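Local coordinates for abhydrolase domain-containing protein (Exiguobacterium antarcticum, PDB 5H3H), which acts as an esterase of the alpha/beta-hydrolase fold and probably also as a perhydrolase that forms peracids, at residues L93-G98 with S246-F251; M26-P31 with V54-Y59; N42-E47 with T261-V266; H216-Q221 with L240-E245. All coordinates share one frame; numbering follows the deposited sequence.

Overall arrangement
From the N terminus, interaction 2 closes first: the end of strand 23-27 and its following loop meet the loop after strand 50-54. Interaction 3 opens inside that loop, at helix 38-46, and closes only at helix 255-267 near the C terminus, so the two cross. Within its long span lies interaction 1, which joins the end of strand 90-95 to the loop before helix 250-253 and the start of that helix. Interaction 4 is nested deeper still, pairing strands 211-217 and 239-243 at one edge of the sheet. Interactions 1 and 2 lie on neighbouring strands and both touch ethaneperoxoic acid; D220 of interaction 4 hydrogen-bonds H248 of interaction 1.

Interaction 1 (L93-G98 with S246-F251); sequences LGFSMG and SGHGMF. With F50 (ethaneperoxoic acid), chain D.
F95 and S96 meet H248 at a turn that fits the nucleophile elbow of the alpha/beta-hydrolase fold, with G94, S96 and G98 in the GxSxG pattern and a strained, positive phi (58°) at S96. Ring contacts come chiefly from F95, whose CG, anti to its backbone N, carries the ring toward the loop before helix 250-253. F95 CZ lies 3.7 Å above the H248 imidazole plane, over its centre, although the two rings are set obliquely. F251 turns its CD2-CE2 edge to the face of F95, an edge-to-face pair with planes at 82° and F251 CE2 3.8 Å from F95 CZ. In the plane of the F95 ring, H248 O approaches CE1 to 3.4 Å. M250 CE makes an apolar contact with F95 CE1.

The polar contacts converge on ethaneperoxoic acid. M97 N donates to its O at 2.9 Å, and W30 N bonds the same oxygen, consistent with an oxyanion hole. D220 OD2 accepts a bond from H248 ND1, which would help fix the imidazole's rotation and fits a Ser-His-Asp triad. S96 OG lies in the imidazole plane, 3.0 Å from H248 NE2, and that same nitrogen donates an almost straight bond to ligand OXT (2.8 Å, 175°).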
loop_
_atom_site.group_PDB
_atom_site.type_symbol
_atom_site.label_atom_id
_atom_site.label_comp_id
_atom_site.label_asym_id
_atom_site.label_seq_id
_atom_site.Cartn_x
_atom_site.Cartn_y
_atom_site.Cartn_z
ATOM N N LEU B 93 8.586 -2.342 -15.182
ATOM C CA LEU B 93 8.430 -1.418 -16.335
ATOM C C LEU B 93 6.999 -1.474 -16.868
ATOM O O LEU B 93 6.494 -2.545 -17.180
ATOM C CB LEU B 93 9.425 -1.707 -17.429
ATOM C CG LEU B 93 9.325 -0.991 -18.790
ATOM C CD1 LEU B 93 8.849 0.437 -18.762
ATOM C CD2 LEU B 93 10.645 -1.057 -19.578
ATOM N N GLY B 94 6.365 -0.306 -16.985
ATOM C CA GLY B 94 5.098 -0.240 -17.621
ATOM C C GLY B 94 5.175 0.613 -18.867
ATOM O O GLY B 94 5.671 1.733 -18.792
ATOM N N PHE B 95 4.707 0.076 -19.975
ATOM C CA PHE B 95 4.640 0.827 -21.255
ATOM C C PHE B 95 3.185 1.190 -21.488
ATOM O O PHE B 95 2.305 0.326 -21.479
ATOM C CB PHE B 95 5.164 0.016 -22.393
ATOM C CG PHE B 95 5.022 0.725 -23.750
ATOM C CD1 PHE B 95 6.015 1.600 -24.196
ATOM C CD2 PHE B 95 3.875 0.539 -24.546
ATOM C CE1 PHE B 95 5.912 2.215 -25.452
ATOM C CE2 PHE B 95 3.743 1.215 -25.774
ATOM C CZ PHE B 95 4.749 2.060 -26.195
ATOM N N SER B 96 2.931 2.481 -21.665
ATOM C CA SER B 96 1.638 2.988 -21.998
ATOM C C SER B 96 0.568 2.602 -20.960
ATOM O O SER B 96 0.714 3.023 -19.815
ATOM C CB SER B 96 1.323 2.622 -23.453
ATOM O OG SER B 96 0.405 3.552 -23.950
ATOM N N MET B 97 -0.473 1.871 -21.319
ATOM C CA MET B 97 -1.450 1.441 -20.305
ATOM C C MET B 97 -0.768 0.708 -19.129
ATOM O O MET B 97 -1.218 0.817 -17.985
ATOM C CB MET B 97 -2.500 0.531 -20.931
ATOM C CG MET B 97 -3.701 0.250 -20.017
ATOM S SD MET B 97 -4.959 -0.737 -20.828
ATOM C CE MET B 97 -4.056 -2.255 -21.194
ATOM N N GLY B 98 0.321 0.025 -19.451
ATOM C CA GLY B 98 1.214 -0.661 -18.504
ATOM C C GLY B 98 1.802 0.236 -17.449
ATOM O O GLY B 98 1.862 -0.137 -16.255
ATOM N N SER B 246 11.672 9.479 -31.341
ATOM C CA SER B 246 10.675 8.436 -31.182
ATOM C C SER B 246 9.295 8.969 -30.993
ATOM O O SER B 246 9.095 9.988 -30.348
ATOM C CB SER B 246 10.987 7.560 -29.950
ATOM O OG SER B 246 12.244 6.956 -30.112
ATOM N N GLY B 247 8.351 8.218 -31.519
ATOM C CA GLY B 247 6.976 8.358 -31.198
ATOM C C GLY B 247 6.682 7.501 -29.971
ATOM O O GLY B 247 7.522 7.302 -29.055
ATOM N N HIS B 248 5.492 6.967 -29.985
ATOM C CA HIS B 248 5.011 6.129 -28.893
ATOM C C HIS B 248 5.879 4.881 -28.807
ATOM O O HIS B 248 6.474 4.613 -27.771
ATOM C CB HIS B 248 3.587 5.790 -29.164
ATOM C CG HIS B 248 2.874 5.163 -28.017
ATOM N ND1 HIS B 248 2.970 5.656 -26.739
ATOM C CD2 HIS B 248 1.986 4.145 -27.966
ATOM C CE1 HIS B 248 2.186 4.957 -25.941
ATOM N NE2 HIS B 248 1.541 4.057 -26.662
ATOM N N GLY B 249 6.085 4.245 -29.936
ATOM C CA GLY B 249 6.816 2.994 -29.981
ATOM C C GLY B 249 8.297 3.146 -29.945
ATOM O O GLY B 249 8.966 2.714 -30.868
ATOM N N MET B 250 8.852 3.721 -28.860
ATOM C CA MET B 250 10.306 3.875 -28.815
ATOM C C MET B 250 11.078 2.588 -28.885
ATOM O O MET B 250 12.253 2.566 -29.263
ATOM C CB MET B 250 10.786 4.693 -27.647
ATOM C CG MET B 250 10.304 4.356 -26.269
ATOM S SD MET B 250 10.165 5.884 -25.245
ATOM C CE MET B 250 8.667 5.280 -24.517
ATOM N N PHE B 251 10.430 1.510 -28.457
ATOM C CA PHE B 251 11.099 0.206 -28.402
ATOM C C PHE B 251 11.518 -0.302 -29.789
ATOM O O PHE B 251 12.369 -1.190 -29.870
ATOM C CB PHE B 251 10.242 -0.775 -27.634
ATOM C CG PHE B 251 8.900 -0.994 -28.238
ATOM C CD1 PHE B 251 8.724 -1.938 -29.233
ATOM C CD2 PHE B 251 7.804 -0.286 -27.769
ATOM C CE1 PHE B 251 7.465 -2.152 -29.829
ATOM C CE2 PHE B 251 6.563 -0.483 -28.357
ATOM C CZ PHE B 251 6.391 -1.438 -29.349
HETATM C C F50 D . -1.581 2.399 -24.889
HETATM O OX1 F50 D . 0.053 1.089 -26.361
HETATM O O F50 D . -1.606 1.590 -23.985
HETATM O OXT F50 D . -0.455 2.319 -25.834
HETATM C CH3 F50 D . -2.660 3.439 -25.013
#

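Interaction 2 (M26-P31 with V54-Y59); sequences MLHGWP and VDYRGY. With F50 (ethaneperoxoic acid), chain D.
H28 sets CG between its backbone N and carbonyl carbon (chi1 69°), and Y56 sets CG anti to its carbonyl carbon (chi1 -46°), bringing the two side chains past each other in opposite directions. Y56 CE2 comes to rest 3.4 Å above the H28 ring plane, over its centre, and Y56 OH donates to H28 O at 2.6 Å, in the carbonyl plane on a lone pair. An edge of the imidazole points toward the face of Y59 in an offset edge-to-face pair. Nearer the strands, L27 CD1 and V54 CG2 pack tightly at 3.3 Å, while one water bridges M26 O and V54 O. P31, after a cis peptide, brings its CA to 3.6 Å from Y59 CE2; the Y59 hydroxyl bonds S192. G29 and W30 line the ethaneperoxoic acid pocket. Replacing H28 with a leucine would probably leave G29 O and Y56 N without their ring partners and take away the flat group that meets both Y56 and Y59. Because H28 ND1 donates to G29 O (2.8 Å, 167°) while NE2 accepts a weak bond from Y56 N (3.4 Å), the imidazole is likely to be neutral, its proton on ND1.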
loop_
_atom_site.group_PDB
_atom_site.type_symbol
_atom_site.label_atom_id
_atom_site.label_comp_id
_atom_site.label_asym_id
_atom_site.label_seq_id
_atom_site.Cartn_x
_atom_site.Cartn_y
_atom_site.Cartn_z
ATOM N N MET B 26 7.811 -6.834 -17.040
ATOM C CA MET B 26 7.494 -5.922 -18.128
ATOM C C MET B 26 5.984 -5.956 -18.445
ATOM O O MET B 26 5.460 -7.003 -18.718
ATOM C CB MET B 26 8.390 -6.262 -19.290
ATOM C CG MET B 26 9.837 -5.838 -18.948
ATOM S SD MET B 26 10.959 -5.910 -20.332
ATOM C CE MET B 26 10.686 -4.361 -21.146
ATOM N N LEU B 27 5.313 -4.794 -18.345
ATOM C CA LEU B 27 3.871 -4.664 -18.538
ATOM C C LEU B 27 3.534 -3.911 -19.866
ATOM O O LEU B 27 3.852 -2.727 -19.994
ATOM C CB LEU B 27 3.292 -3.899 -17.400
ATOM C CG LEU B 27 3.107 -4.495 -16.001
ATOM C CD1 LEU B 27 3.585 -5.919 -15.884
ATOM C CD2 LEU B 27 3.639 -3.568 -14.972
ATOM N N HIS B 28 2.915 -4.641 -20.788
ATOM C CA HIS B 28 2.689 -4.174 -22.175
ATOM C C HIS B 28 1.652 -3.058 -22.316
ATOM O O HIS B 28 0.851 -2.776 -21.423
ATOM C CB HIS B 28 2.376 -5.379 -23.074
ATOM C CG HIS B 28 1.052 -6.046 -22.830
ATOM N ND1 HIS B 28 -0.127 -5.588 -23.373
ATOM C CD2 HIS B 28 0.722 -7.143 -22.099
ATOM C CE1 HIS B 28 -1.124 -6.367 -22.992
ATOM N NE2 HIS B 28 -0.631 -7.352 -22.259
ATOM N N GLY B 29 1.635 -2.434 -23.489
ATOM C CA GLY B 29 0.586 -1.442 -23.753
ATOM C C GLY B 29 -0.636 -2.066 -24.395
ATOM O O GLY B 29 -0.623 -3.240 -24.754
ATOM N N TRP B 30 -1.672 -1.248 -24.514
ATOM C CA TRP B 30 -2.906 -1.588 -25.216
ATOM C C TRP B 30 -2.632 -1.488 -26.741
ATOM O O TRP B 30 -2.014 -0.491 -27.159
ATOM C CB TRP B 30 -3.977 -0.611 -24.786
ATOM C CG TRP B 30 -5.321 -0.735 -25.464
ATOM C CD1 TRP B 30 -6.387 -1.439 -25.019
ATOM C CD2 TRP B 30 -5.738 -0.093 -26.675
ATOM N NE1 TRP B 30 -7.439 -1.304 -25.880
ATOM C CE2 TRP B 30 -7.078 -0.468 -26.900
ATOM C CE3 TRP B 30 -5.109 0.765 -27.592
ATOM C CZ2 TRP B 30 -7.812 -0.009 -28.015
ATOM C CZ3 TRP B 30 -5.816 1.190 -28.686
ATOM C CH2 TRP B 30 -7.144 0.812 -28.904
ATOM N N PRO B 31 -3.111 -2.432 -27.572
ATOM C CA PRO B 31 -3.785 -3.665 -27.168
ATOM C C PRO B 31 -2.937 -4.834 -27.625
ATOM O O PRO B 31 -3.373 -5.713 -28.372
ATOM C CB PRO B 31 -5.105 -3.565 -27.895
ATOM C CG PRO B 31 -4.718 -2.844 -29.189
ATOM C CD PRO B 31 -3.434 -2.131 -28.984
ATOM N N VAL B 54 4.200 -10.207 -18.506
ATOM C CA VAL B 54 2.827 -10.572 -18.220
ATOM C C VAL B 54 1.924 -10.295 -19.424
ATOM O O VAL B 54 2.060 -9.221 -20.089
ATOM C CB VAL B 54 2.254 -9.895 -16.982
ATOM C CG1 VAL B 54 3.179 -10.046 -15.757
ATOM C CG2 VAL B 54 1.949 -8.457 -17.245
ATOM N N ASP B 55 1.036 -11.239 -19.747
ATOM C CA ASP B 55 -0.072 -10.922 -20.703
ATOM C C ASP B 55 -1.228 -10.629 -19.820
ATOM O O ASP B 55 -1.599 -11.527 -19.056
ATOM C CB ASP B 55 -0.436 -12.108 -21.610
ATOM C CG ASP B 55 0.615 -12.431 -22.681
ATOM O OD1 ASP B 55 1.571 -11.647 -22.914
ATOM O OD2 ASP B 55 0.460 -13.478 -23.331
ATOM N N TYR B 56 -1.814 -9.437 -19.870
ATOM C CA TYR B 56 -2.961 -9.158 -19.036
ATOM C C TYR B 56 -4.098 -10.058 -19.444
ATOM O O TYR B 56 -4.149 -10.576 -20.597
ATOM C CB TYR B 56 -3.484 -7.720 -19.105
ATOM C CG TYR B 56 -2.467 -6.669 -19.019
ATOM C CD1 TYR B 56 -1.679 -6.504 -17.891
ATOM C CD2 TYR B 56 -2.350 -5.748 -20.040
ATOM C CE1 TYR B 56 -0.709 -5.489 -17.836
ATOM C CE2 TYR B 56 -1.424 -4.746 -19.992
ATOM C CZ TYR B 56 -0.583 -4.619 -18.909
ATOM O OH TYR B 56 0.319 -3.592 -18.986
ATOM N N ARG B 57 -5.050 -10.178 -18.531
ATOM C CA ARG B 57 -6.332 -10.717 -18.914
ATOM C C ARG B 57 -6.804 -10.005 -20.192
ATOM O O ARG B 57 -6.693 -8.802 -20.319
ATOM C CB ARG B 57 -7.407 -10.588 -17.858
ATOM C CG ARG B 57 -7.715 -9.233 -17.325
ATOM C CD ARG B 57 -8.887 -9.353 -16.355
ATOM N NE ARG B 57 -8.505 -9.806 -15.022
ATOM C CZ ARG B 57 -9.373 -10.189 -14.079
ATOM N NH1 ARG B 57 -8.915 -10.554 -12.862
ATOM N NH2 ARG B 57 -10.683 -10.239 -14.327
ATOM N N GLY B 58 -7.340 -10.796 -21.090
ATOM C CA GLY B 58 -7.864 -10.272 -22.350
ATOM C C GLY B 58 -6.848 -10.302 -23.499
ATOM O O GLY B 58 -7.246 -10.026 -24.625
ATOM N N TYR B 59 -5.549 -10.559 -23.220
ATOM C CA TYR B 59 -4.496 -10.376 -24.223
ATOM C C TYR B 59 -3.670 -11.589 -24.317
ATOM O O TYR B 59 -3.663 -12.396 -23.374
ATOM C CB TYR B 59 -3.610 -9.192 -23.885
ATOM C CG TYR B 59 -4.438 -7.935 -23.842
ATOM C CD1 TYR B 59 -5.151 -7.606 -22.705
ATOM C CD2 TYR B 59 -4.589 -7.137 -24.955
ATOM C CE1 TYR B 59 -5.981 -6.507 -22.658
ATOM C CE2 TYR B 59 -5.395 -6.015 -24.912
ATOM C CZ TYR B 59 -6.079 -5.692 -23.805
ATOM O OH TYR B 59 -6.848 -4.567 -23.805
HETATM C C F50 D . -1.581 2.399 -24.889
HETATM O OX1 F50 D . 0.053 1.089 -26.361
HETATM O O F50 D . -1.606 1.590 -23.985
HETATM O OXT F50 D . -0.455 2.319 -25.834
HETATM C CH3 F50 D . -2.660 3.439 -25.013
HETATM O O HOH W 1 3.827 -7.455 -20.942
#

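Interaction 3 (N42-E47 with T261-V266); sequences NRLLEE and TLVSYV
V263 is the first residue of 261-266 to touch 42-47, meeting R43 and L44 of helix 38-46 and E47 just beyond its end. With CG1 anti to the backbone N (chi1 165°), CG2 faces the helix at R43 and L44, and CG1 the E47 side chain. CG2 of V263 meets the aliphatic part of R43 at CG, 3.8 Å away, and also L44 CD2 at 4.2 Å. Its CG1 lies across the end of E47, 3.9 Å from OE2, at the border with solvent. An alanine in place of V263 would probably open a gap between R43, L44 and E47 and weaken the hold between the helices. One turn later V266 sets CG2 between its backbone N and carbonyl carbon, where it packs 4.1 Å from L44 CD2. This one leucine methyl thus serves both valines. No hydrogen bond crosses the segments, but R43, paired with E46 in its own helix, also forms a salt bridge to E260 of helix 255-267. The segment axes approach to 10.3 Å with a crossing angle of -36°. Both helices lie against the central sheet: L44 packs on V24 and M26 of strand 23-27, L262 on M26, on L93 of strand 90-95 and on I118 of strand 114-120, and V266 on T91.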
loop_
_atom_site.group_PDB
_atom_site.type_symbol
_atom_site.label_atom_id
_atom_site.label_comp_id
_atom_site.label_asym_id
_atom_site.label_seq_id
_atom_site.Cartn_x
_atom_site.Cartn_y
_atom_site.Cartn_z
ATOM N N ASN B 42 15.619 -9.897 -25.261
ATOM C CA ASN B 42 16.823 -10.610 -25.775
ATOM C C ASN B 42 18.041 -10.111 -25.035
ATOM O O ASN B 42 18.856 -10.905 -24.563
ATOM C CB ASN B 42 17.074 -10.415 -27.247
ATOM C CG ASN B 42 16.010 -11.020 -28.127
ATOM O OD1 ASN B 42 15.306 -11.971 -27.746
ATOM N ND2 ASN B 42 15.903 -10.482 -29.342
ATOM N N ARG B 43 18.134 -8.793 -24.904
ATOM C CA ARG B 43 19.251 -8.192 -24.150
ATOM C C ARG B 43 19.198 -8.467 -22.656
ATOM O O ARG B 43 20.248 -8.778 -22.079
ATOM C CB ARG B 43 19.408 -6.689 -24.419
ATOM C CG ARG B 43 20.753 -6.077 -23.949
ATOM C CD ARG B 43 21.935 -6.368 -24.880
ATOM N NE ARG B 43 21.560 -6.127 -26.274
ATOM C CZ ARG B 43 22.254 -6.509 -27.352
ATOM N NH1 ARG B 43 23.445 -7.133 -27.223
ATOM N NH2 ARG B 43 21.773 -6.235 -28.589
ATOM N N LEU B 44 18.043 -8.381 -21.982
ATOM C CA LEU B 44 18.002 -8.696 -20.517
ATOM C C LEU B 44 18.481 -10.104 -20.241
ATOM O O LEU B 44 19.314 -10.376 -19.304
ATOM C CB LEU B 44 16.603 -8.498 -19.938
ATOM C CG LEU B 44 16.200 -7.024 -20.050
ATOM C CD1 LEU B 44 14.697 -6.843 -20.022
ATOM C CD2 LEU B 44 16.843 -6.229 -18.928
ATOM N N LEU B 45 18.034 -11.015 -21.080
ATOM C CA LEU B 45 18.484 -12.436 -20.963
ATOM C C LEU B 45 20.002 -12.618 -21.192
ATOM O O LEU B 45 20.683 -13.215 -20.372
ATOM C CB LEU B 45 17.701 -13.299 -21.928
ATOM C CG LEU B 45 16.456 -14.058 -21.467
ATOM C CD1 LEU B 45 15.820 -13.805 -20.128
ATOM C CD2 LEU B 45 15.404 -14.001 -22.550
ATOM N N GLU B 46 20.583 -12.053 -22.243
ATOM C CA GLU B 46 22.045 -12.189 -22.324
ATOM C C GLU B 46 22.794 -11.516 -21.167
ATOM O O GLU B 46 23.829 -11.991 -20.769
ATOM C CB GLU B 46 22.610 -11.837 -23.674
ATOM C CG GLU B 46 22.845 -10.403 -23.999
ATOM C CD GLU B 46 23.535 -10.263 -25.338
ATOM O OE1 GLU B 46 24.416 -11.091 -25.611
ATOM O OE2 GLU B 46 23.211 -9.348 -26.114
ATOM N N GLU B 47 22.249 -10.461 -20.567
ATOM C CA GLU B 47 22.947 -9.788 -19.442
ATOM C C GLU B 47 22.667 -10.514 -18.121
ATOM O O GLU B 47 23.100 -10.062 -17.064
ATOM C CB GLU B 47 22.525 -8.326 -19.343
ATOM C CG GLU B 47 22.709 -7.515 -20.632
ATOM C CD GLU B 47 24.112 -7.020 -20.837
ATOM O OE1 GLU B 47 24.775 -7.402 -21.836
ATOM O OE2 GLU B 47 24.539 -6.251 -19.979
ATOM N N THR B 261 19.411 1.938 -22.334
ATOM C CA THR B 261 18.926 2.700 -21.173
ATOM C C THR B 261 18.200 1.809 -20.124
ATOM O O THR B 261 18.338 1.984 -18.908
ATOM C CB THR B 261 17.936 3.799 -21.646
ATOM O OG1 THR B 261 18.555 4.620 -22.649
ATOM C CG2 THR B 261 17.487 4.695 -20.521
ATOM N N LEU B 262 17.422 0.853 -20.612
ATOM C CA LEU B 262 16.593 -0.004 -19.743
ATOM C C LEU B 262 17.557 -0.907 -18.961
ATOM O O LEU B 262 17.495 -1.053 -17.749
ATOM C CB LEU B 262 15.668 -0.806 -20.652
ATOM C CG LEU B 262 14.353 -1.377 -20.183
ATOM C CD1 LEU B 262 13.899 -2.439 -21.199
ATOM C CD2 LEU B 262 14.415 -1.969 -18.783
ATOM N N VAL B 263 18.529 -1.432 -19.686
ATOM C CA VAL B 263 19.504 -2.335 -19.139
ATOM C C VAL B 263 20.383 -1.693 -18.097
ATOM O O VAL B 263 20.661 -2.305 -17.074
ATOM C CB VAL B 263 20.388 -2.919 -20.271
ATOM C CG1 VAL B 263 21.652 -3.575 -19.716
ATOM C CG2 VAL B 263 19.547 -3.911 -21.097
ATOM N N SER B 264 20.880 -0.501 -18.420
ATOM C CA SER B 264 21.671 0.273 -17.491
ATOM C C SER B 264 20.932 0.563 -16.203
ATOM O O SER B 264 21.510 0.436 -15.148
ATOM C CB SER B 264 22.081 1.611 -18.129
ATOM O OG SER B 264 22.899 1.417 -19.265
ATOM N N TYR B 265 19.671 0.992 -16.294
ATOM C CA TYR B 265 18.862 1.253 -15.117
ATOM C C TYR B 265 18.548 -0.015 -14.296
ATOM O O TYR B 265 18.555 0.041 -13.066
ATOM C CB TYR B 265 17.570 1.955 -15.507
ATOM C CG TYR B 265 16.836 2.660 -14.402
ATOM C CD1 TYR B 265 17.381 3.801 -13.765
ATOM C CD2 TYR B 265 15.601 2.219 -13.984
ATOM C CE1 TYR B 265 16.681 4.455 -12.763
ATOM C CE2 TYR B 265 14.908 2.849 -12.975
ATOM C CZ TYR B 265 15.430 3.982 -12.357
ATOM O OH TYR B 265 14.700 4.600 -11.330
ATOM N N VAL B 266 18.280 -1.140 -14.956
ATOM C CA VAL B 266 18.143 -2.414 -14.215
ATOM C C VAL B 266 19.430 -2.726 -13.440
ATOM O O VAL B 266 19.347 -3.085 -12.269
ATOM C CB VAL B 266 17.635 -3.650 -15.035
ATOM C CG1 VAL B 266 16.466 -3.288 -15.952
ATOM C CG2 VAL B 266 18.724 -4.365 -15.799
#

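Interaction 4 (H216-Q221 with L240-E245); sequences HGKKDQ and LEVFEE
H216 and G217 pair in parallel with V242 and F243, linking the two strands of a beta-alpha-beta unit at the edge of the sheet. The ladder consists of H216 N to E241 O (3.3 Å), F243 N to H216 O (2.9 Å) and K218 N to F243 O (2.9 Å), the last nearly straight at 173° and tying the start of the following turn to the edge strand. G217 CA lies 3.5 Å from F243 O in a CA-H...O contact.

The H216 and V242 side chains share one face of the sheet, turned to helix 225-234, where A228 and F225 receive them. H216 NE2 hydrogen-bonds C223 O. K218, in the turn, crosses the V242 side chain obliquely: bent at chi2 (62°), it brings CD to 3.9 Å from V242 CG1. From the other face F243 lays CB 3.7 Å from H216 O, and its ring takes part in a cation-pi contact with K257. K219 reaches the residues after the second strand; its CE passes 3.8 Å from E244 O, and its NZ donates to a water that in turn bonds E245 O.

Just beyond the pairing, the type I turn from G217 to D220 delivers the aspartate. D220 OD1 accepts bonds from V222 N and C223 N, which would fix the rotation of the carboxylate and leave OD2 facing H248, as expected of the acid of a triad.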
loop_
_atom_site.group_PDB
_atom_site.type_symbol
_atom_site.label_atom_id
_atom_site.label_comp_id
_atom_site.label_asym_id
_atom_site.label_seq_id
_atom_site.Cartn_x
_atom_site.Cartn_y
_atom_site.Cartn_z
ATOM N N HIS B 216 10.256 8.628 -22.559
ATOM C CA HIS B 216 9.116 9.040 -23.377
ATOM C C HIS B 216 9.586 9.700 -24.693
ATOM O O HIS B 216 10.581 10.443 -24.695
ATOM C CB HIS B 216 8.271 10.010 -22.590
ATOM C CG HIS B 216 6.821 9.936 -22.875
ATOM N ND1 HIS B 216 5.927 9.507 -21.933
ATOM C CD2 HIS B 216 6.092 10.319 -23.948
ATOM C CE1 HIS B 216 4.698 9.604 -22.422
ATOM N NE2 HIS B 216 4.779 10.086 -23.652
ATOM N N GLY B 217 8.881 9.360 -25.776
ATOM C CA GLY B 217 9.107 9.919 -27.120
ATOM C C GLY B 217 8.632 11.361 -27.246
ATOM O O GLY B 217 7.482 11.699 -26.894
ATOM N N LYS B 218 9.513 12.213 -27.775
ATOM C CA LYS B 218 9.147 13.594 -28.001
ATOM C C LYS B 218 7.976 13.666 -28.980
ATOM O O LYS B 218 7.097 14.514 -28.802
ATOM C CB LYS B 218 10.357 14.408 -28.503
ATOM C CG LYS B 218 10.224 15.901 -28.270
ATOM C CD LYS B 218 10.137 16.231 -26.772
ATOM C CE LYS B 218 10.378 17.711 -26.465
ATOM N NZ LYS B 218 9.559 18.615 -27.336
ATOM N N LYS B 219 7.915 12.721 -29.945
ATOM C CA LYS B 219 6.893 12.702 -30.984
ATOM C C LYS B 219 5.689 11.778 -30.810
ATOM O O LYS B 219 4.983 11.502 -31.765
ATOM C CB LYS B 219 7.551 12.463 -32.348
ATOM C CG LYS B 219 8.707 13.383 -32.594
ATOM C CD LYS B 219 9.136 13.320 -34.054
ATOM C CE LYS B 219 10.389 12.490 -34.239
ATOM N NZ LYS B 219 10.491 11.978 -35.630
ATOM N N ASP B 220 5.404 11.356 -29.572
ATOM C CA ASP B 220 4.349 10.432 -29.297
ATOM C C ASP B 220 3.002 11.114 -29.553
ATOM O O ASP B 220 2.703 12.146 -28.962
ATOM C CB ASP B 220 4.551 9.994 -27.846
ATOM C CG ASP B 220 3.705 8.895 -27.439
ATOM O OD1 ASP B 220 2.648 8.616 -28.096
ATOM O OD2 ASP B 220 4.081 8.274 -26.352
ATOM N N GLN B 221 2.211 10.551 -30.461
ATOM C CA GLN B 221 0.901 11.060 -30.795
ATOM C C GLN B 221 -0.163 10.355 -29.967
ATOM O O GLN B 221 -1.313 10.747 -29.948
ATOM C CB GLN B 221 0.635 10.875 -32.299
ATOM C CG GLN B 221 1.760 11.428 -33.168
ATOM C CD GLN B 221 1.452 11.481 -34.660
ATOM O OE1 GLN B 221 0.472 10.932 -35.130
ATOM N NE2 GLN B 221 2.300 12.148 -35.404
ATOM N N LEU B 240 14.124 11.681 -16.028
ATOM C CA LEU B 240 13.430 11.703 -17.325
ATOM C C LEU B 240 14.435 11.545 -18.443
ATOM O O LEU B 240 15.344 12.363 -18.552
ATOM C CB LEU B 240 12.722 13.036 -17.500
ATOM C CG LEU B 240 12.179 13.354 -18.898
ATOM C CD1 LEU B 240 11.142 12.290 -19.279
ATOM C CD2 LEU B 240 11.597 14.762 -18.962
ATOM N N GLU B 241 14.279 10.510 -19.280
ATOM C CA GLU B 241 15.052 10.393 -20.518
ATOM C C GLU B 241 14.155 10.573 -21.750
ATOM O O GLU B 241 13.296 9.752 -22.019
ATOM C CB GLU B 241 15.797 9.057 -20.616
ATOM C CG GLU B 241 17.260 9.106 -20.119
ATOM C CD GLU B 241 18.298 9.799 -21.037
ATOM O OE1 GLU B 241 18.265 9.672 -22.288
ATOM O OE2 GLU B 241 19.202 10.455 -20.487
ATOM N N VAL B 242 14.432 11.613 -22.526
ATOM C CA VAL B 242 13.627 12.021 -23.656
ATOM C C VAL B 242 14.180 11.266 -24.861
ATOM O O VAL B 242 15.367 11.309 -25.154
ATOM C CB VAL B 242 13.744 13.550 -23.883
ATOM C CG1 VAL B 242 12.869 14.034 -25.043
ATOM C CG2 VAL B 242 13.375 14.321 -22.603
ATOM N N PHE B 243 13.283 10.664 -25.615
ATOM C CA PHE B 243 13.624 9.984 -26.821
ATOM C C PHE B 243 13.288 10.944 -27.952
ATOM O O PHE B 243 12.133 11.123 -28.300
ATOM C CB PHE B 243 12.937 8.607 -26.868
ATOM C CG PHE B 243 13.636 7.608 -25.972
ATOM C CD1 PHE B 243 13.552 7.723 -24.593
ATOM C CD2 PHE B 243 14.454 6.654 -26.492
ATOM C CE1 PHE B 243 14.240 6.858 -23.746
ATOM C CE2 PHE B 243 15.160 5.793 -25.661
ATOM C CZ PHE B 243 15.022 5.883 -24.281
ATOM N N GLU B 244 14.325 11.554 -28.521
ATOM C CA GLU B 244 14.144 12.701 -29.438
ATOM C C GLU B 244 13.599 12.269 -30.758
ATOM O O GLU B 244 12.937 13.048 -31.454
ATOM C CB GLU B 244 15.478 13.448 -29.713
ATOM C CG GLU B 244 16.259 13.869 -28.457
ATOM C CD GLU B 244 15.750 15.153 -27.793
ATOM O OE1 GLU B 244 14.587 15.626 -28.033
ATOM O OE2 GLU B 244 16.552 15.699 -27.010
ATOM N N GLU B 245 13.894 11.026 -31.126
ATOM C CA GLU B 245 13.627 10.546 -32.439
ATOM C C GLU B 245 12.439 9.553 -32.435
ATOM O O GLU B 245 12.163 8.929 -33.454
ATOM C CB GLU B 245 14.920 9.900 -33.007
ATOM C CG GLU B 245 16.149 10.825 -33.073
ATOM C CD GLU B 245 17.487 10.101 -33.253
ATOM O OE1 GLU B 245 17.521 9.010 -33.869
ATOM O OE2 GLU B 245 18.551 10.643 -32.822
HETATM O O HOH W 2 12.417 9.897 -35.759
#